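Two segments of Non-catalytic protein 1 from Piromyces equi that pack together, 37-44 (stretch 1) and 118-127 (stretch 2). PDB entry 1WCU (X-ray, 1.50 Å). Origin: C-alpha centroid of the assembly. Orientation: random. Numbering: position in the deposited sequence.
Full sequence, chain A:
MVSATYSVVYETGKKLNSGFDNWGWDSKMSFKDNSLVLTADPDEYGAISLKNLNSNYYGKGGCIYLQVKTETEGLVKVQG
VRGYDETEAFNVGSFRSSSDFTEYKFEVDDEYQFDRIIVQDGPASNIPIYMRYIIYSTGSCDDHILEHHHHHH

Stretch 1 37-44: VLTADPDE
Stretch 2 (118-127) IVQDGPASNI

Stretch 1 enters as a strand at Val37 and Leu38, with phi/psi of -117/125 and -96/123. Thr39 (-123/109), Ala40 (-66/145) and Asp41 (-63/156) follow. Stretch 2 enters as a strand at Ile118 (-102/135), with extended backbone through Val119 (-124/130) and Gln120 (-139/139) to Asp121 (-84/102). Both then leave for loop and turn. A type II beta turn runs from Asp41 to Glu44, with Pro42 at -50/129 and Asp43 at 64/14; Glu44 N donates to Asp41 O at 3.0 Å. A type I turn runs from Asp121 to Ala124, with Gly122 at -63/-50 and Pro123 at -69/0; Ala124 N donates to Asp121 O at 3.2 Å. Ala124 (50/59) and Asn126 (61/23) both have positive phi.

The CA atoms of Leu38 and Val119 are 8.0 Å apart, so side chains fill the space between the strands. The backbones come closer in the loops: the CA atoms of Ala40 and Asn126 are 5.0 Å apart, and those of Glu44 and Ala124 are 4.8 Å apart. Here 124-127 runs against 40-44.

No clear direct hydrogen bond crosses the interface. Waters connect the two stretches instead, mostly through backbone atoms. Water 1 accepts from Ala40 N (2.7 Å) and donates to Ile127 O (2.8 Å) and to the carboxylate atom Asp121 OD2 (2.8 Å). Water 2 donates to Asp41 O (2.8 Å) and Glu44 O (2.9 Å), and accepts a weak bond from Asn126 N (2.9 Å). Water 3 accepts from Asp43 N and donates to Ala124 O, both at 2.8 Å. Two CA-H...O contacts add to this: Asn126 CA to Ala40 O at 3.4 Å, and Ala124 CA to Glu44 O at 3.3 Å.

Leu38 points toward stretch 2 with chi1 t and chi2 p. Leu38 CD2 lies 3.3 Å from the backbone Val119 O, and makes an apolar contact with Val119 CG1 at 4.3 Å; Val119 is t. Ala40 CB and Asp121 CB meet in van der Waals contact at 4.0 Å. Thr39 is m; its methyl packs on the Asn126 backbone, CG2 to Asn126 O at 3.7 Å. Ala124 CB points toward stretch 1 and packs 3.7 Å from Asp43 C, against the turn backbone.

Asp121 is t, with chi2 12°. Besides holding water 1, its OD2 accepts from Ser125 OG (2.7 Å) and Ser125 N (3.0 Å). Ser125 is p; its OG accepts from Ile127 N at 3.1 Å. These bonds brace the loop that faces stretch 1. Asn126 is t, and the end of its side chain comes nearer stretch 1 than its sideways CB direction suggests. The contact buries 473 Å², both sides summed.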

# COMPACT_ATOMS: atom_id res chain seq x y z
N VAL A 37 -7.53 7.86 2.14
CA VAL A 37 -7.00 8.37 3.41
C VAL A 37 -7.03 7.30 4.49
O VAL A 37 -8.08 6.73 4.79
CB VAL A 37 -7.83 9.56 3.89
CG1 VAL A 37 -7.16 10.21 5.09
CG2 VAL A 37 -7.99 10.58 2.78
N LEU A 38 -5.86 7.05 5.08
CA LEU A 38 -5.74 6.28 6.32
C LEU A 38 -5.68 7.24 7.48
O LEU A 38 -4.80 8.10 7.52
CB LEU A 38 -4.44 5.46 6.32
CG LEU A 38 -3.89 4.92 7.66
CD1 LEU A 38 -4.91 4.02 8.34
CD2 LEU A 38 -2.55 4.22 7.46
N THR A 39 -6.60 7.09 8.43
CA THR A 39 -6.48 7.77 9.72
C THR A 39 -6.52 6.70 10.80
O THR A 39 -7.54 6.04 11.00
CB THR A 39 -7.63 8.77 9.94
OG1 THR A 39 -7.73 9.68 8.83
CG2 THR A 39 -7.43 9.56 11.23
N ALA A 40 -5.38 6.46 11.45
CA ALA A 40 -5.34 5.48 12.55
C ALA A 40 -6.18 6.01 13.70
O ALA A 40 -6.21 7.21 13.94
CB ALA A 40 -3.92 5.24 13.00
N ASP A 41 -6.86 5.11 14.41
CA ASP A 41 -7.69 5.51 15.55
C ASP A 41 -6.78 6.15 16.62
O ASP A 41 -5.58 5.89 16.66
CB ASP A 41 -8.39 4.31 16.15
CG ASP A 41 -9.41 3.69 15.24
OD1 ASP A 41 -9.89 4.35 14.30
OD2 ASP A 41 -9.75 2.51 15.49
N PRO A 42 -7.35 7.00 17.48
CA PRO A 42 -6.52 7.68 18.46
C PRO A 42 -5.61 6.74 19.26
O PRO A 42 -6.06 5.73 19.80
CB PRO A 42 -7.56 8.36 19.36
CG PRO A 42 -8.71 8.61 18.45
CD PRO A 42 -8.76 7.43 17.55
N ASP A 43 -4.33 7.10 19.30
CA ASP A 43 -3.27 6.38 20.02
C ASP A 43 -2.98 4.97 19.52
O ASP A 43 -2.26 4.22 20.18
CB ASP A 43 -3.51 6.40 21.54
CG ASP A 43 -3.67 7.80 22.07
OD1 ASP A 43 -2.76 8.63 21.88
OD2 ASP A 43 -4.72 8.07 22.67
N GLU A 44 -3.48 4.61 18.33
CA GLU A 44 -3.26 3.26 17.79
C GLU A 44 -2.31 3.21 16.61
O GLU A 44 -2.23 4.14 15.80
CB GLU A 44 -4.59 2.64 17.33
CG GLU A 44 -5.71 2.55 18.37
CD GLU A 44 -5.51 1.49 19.43
OE1 GLU A 44 -4.69 0.59 19.25
OE2 GLU A 44 -6.21 1.58 20.48
N ILE A 118 0.02 -3.36 3.15
CA ILE A 118 -0.23 -2.63 4.40
C ILE A 118 0.42 -1.26 4.39
O ILE A 118 1.57 -1.13 3.99
CB ILE A 118 0.36 -3.43 5.59
CG1 ILE A 118 -0.43 -4.72 5.84
CG2 ILE A 118 0.39 -2.58 6.86
CD1 ILE A 118 0.36 -5.73 6.67
N VAL A 119 -0.32 -0.25 4.81
CA VAL A 119 0.25 1.09 5.10
C VAL A 119 -0.14 1.37 6.54
O VAL A 119 -1.31 1.21 6.89
CB VAL A 119 -0.28 2.19 4.17
CG1 VAL A 119 0.39 3.53 4.46
CG2 VAL A 119 -0.02 1.81 2.71
N GLN A 120 0.82 1.77 7.37
CA GLN A 120 0.62 1.83 8.81
C GLN A 120 1.26 3.09 9.42
O GLN A 120 2.36 3.48 9.02
CB GLN A 120 1.19 0.54 9.45
CG GLN A 120 0.73 0.24 10.82
CD GLN A 120 0.85 -1.25 11.21
OE1 GLN A 120 1.52 -2.08 10.55
NE2 GLN A 120 0.21 -1.58 12.29
N ASP A 121 0.55 3.72 10.35
CA ASP A 121 1.01 4.94 11.04
C ASP A 121 1.91 4.64 12.22
O ASP A 121 1.43 4.32 13.29
CB ASP A 121 -0.21 5.74 11.52
CG ASP A 121 0.15 7.08 12.11
OD1 ASP A 121 1.32 7.53 11.97
OD2 ASP A 121 -0.77 7.74 12.63
N GLY A 122 3.22 4.80 12.04
CA GLY A 122 4.19 4.39 13.05
C GLY A 122 4.07 5.13 14.37
O GLY A 122 4.05 4.49 15.43
N PRO A 123 4.02 6.46 14.32
CA PRO A 123 3.83 7.23 15.55
C PRO A 123 2.47 7.16 16.25
O PRO A 123 2.33 7.81 17.28
CB PRO A 123 4.07 8.68 15.11
CG PRO A 123 4.83 8.58 13.86
CD PRO A 123 4.32 7.34 13.18
N ALA A 124 1.50 6.41 15.73
CA ALA A 124 0.16 6.36 16.32
C ALA A 124 -0.37 7.77 16.57
O ALA A 124 -0.73 8.15 17.68
CB ALA A 124 0.18 5.54 17.61
N SER A 125 -0.45 8.54 15.49
CA SER A 125 -0.64 9.99 15.52
C SER A 125 -2.06 10.49 15.31
O SER A 125 -2.33 11.66 15.55
CB SER A 125 0.23 10.63 14.43
OG SER A 125 -0.28 10.32 13.14
N ASN A 126 -2.93 9.63 14.78
CA ASN A 126 -4.30 10.04 14.42
C ASN A 126 -4.31 11.14 13.36
O ASN A 126 -5.33 11.83 13.21
CB ASN A 126 -5.09 10.47 15.68
CG ASN A 126 -6.59 10.58 15.46
OD1 ASN A 126 -7.26 9.67 14.92
ND2 ASN A 126 -7.15 11.70 15.90
N ILE A 127 -3.23 11.25 12.58
CA ILE A 127 -3.08 12.26 11.51
C ILE A 127 -3.36 11.59 10.16
O ILE A 127 -2.86 10.51 9.91
CB ILE A 127 -1.65 12.82 11.48
CG1 ILE A 127 -1.41 13.70 12.73
CG2 ILE A 127 -1.36 13.63 10.21
CD1 ILE A 127 -0.00 14.16 12.89
O HOH W 1 -3.14 8.02 11.16
O HOH W 2 -3.14 6.89 15.73
O HOH W 3 -3.17 9.43 18.23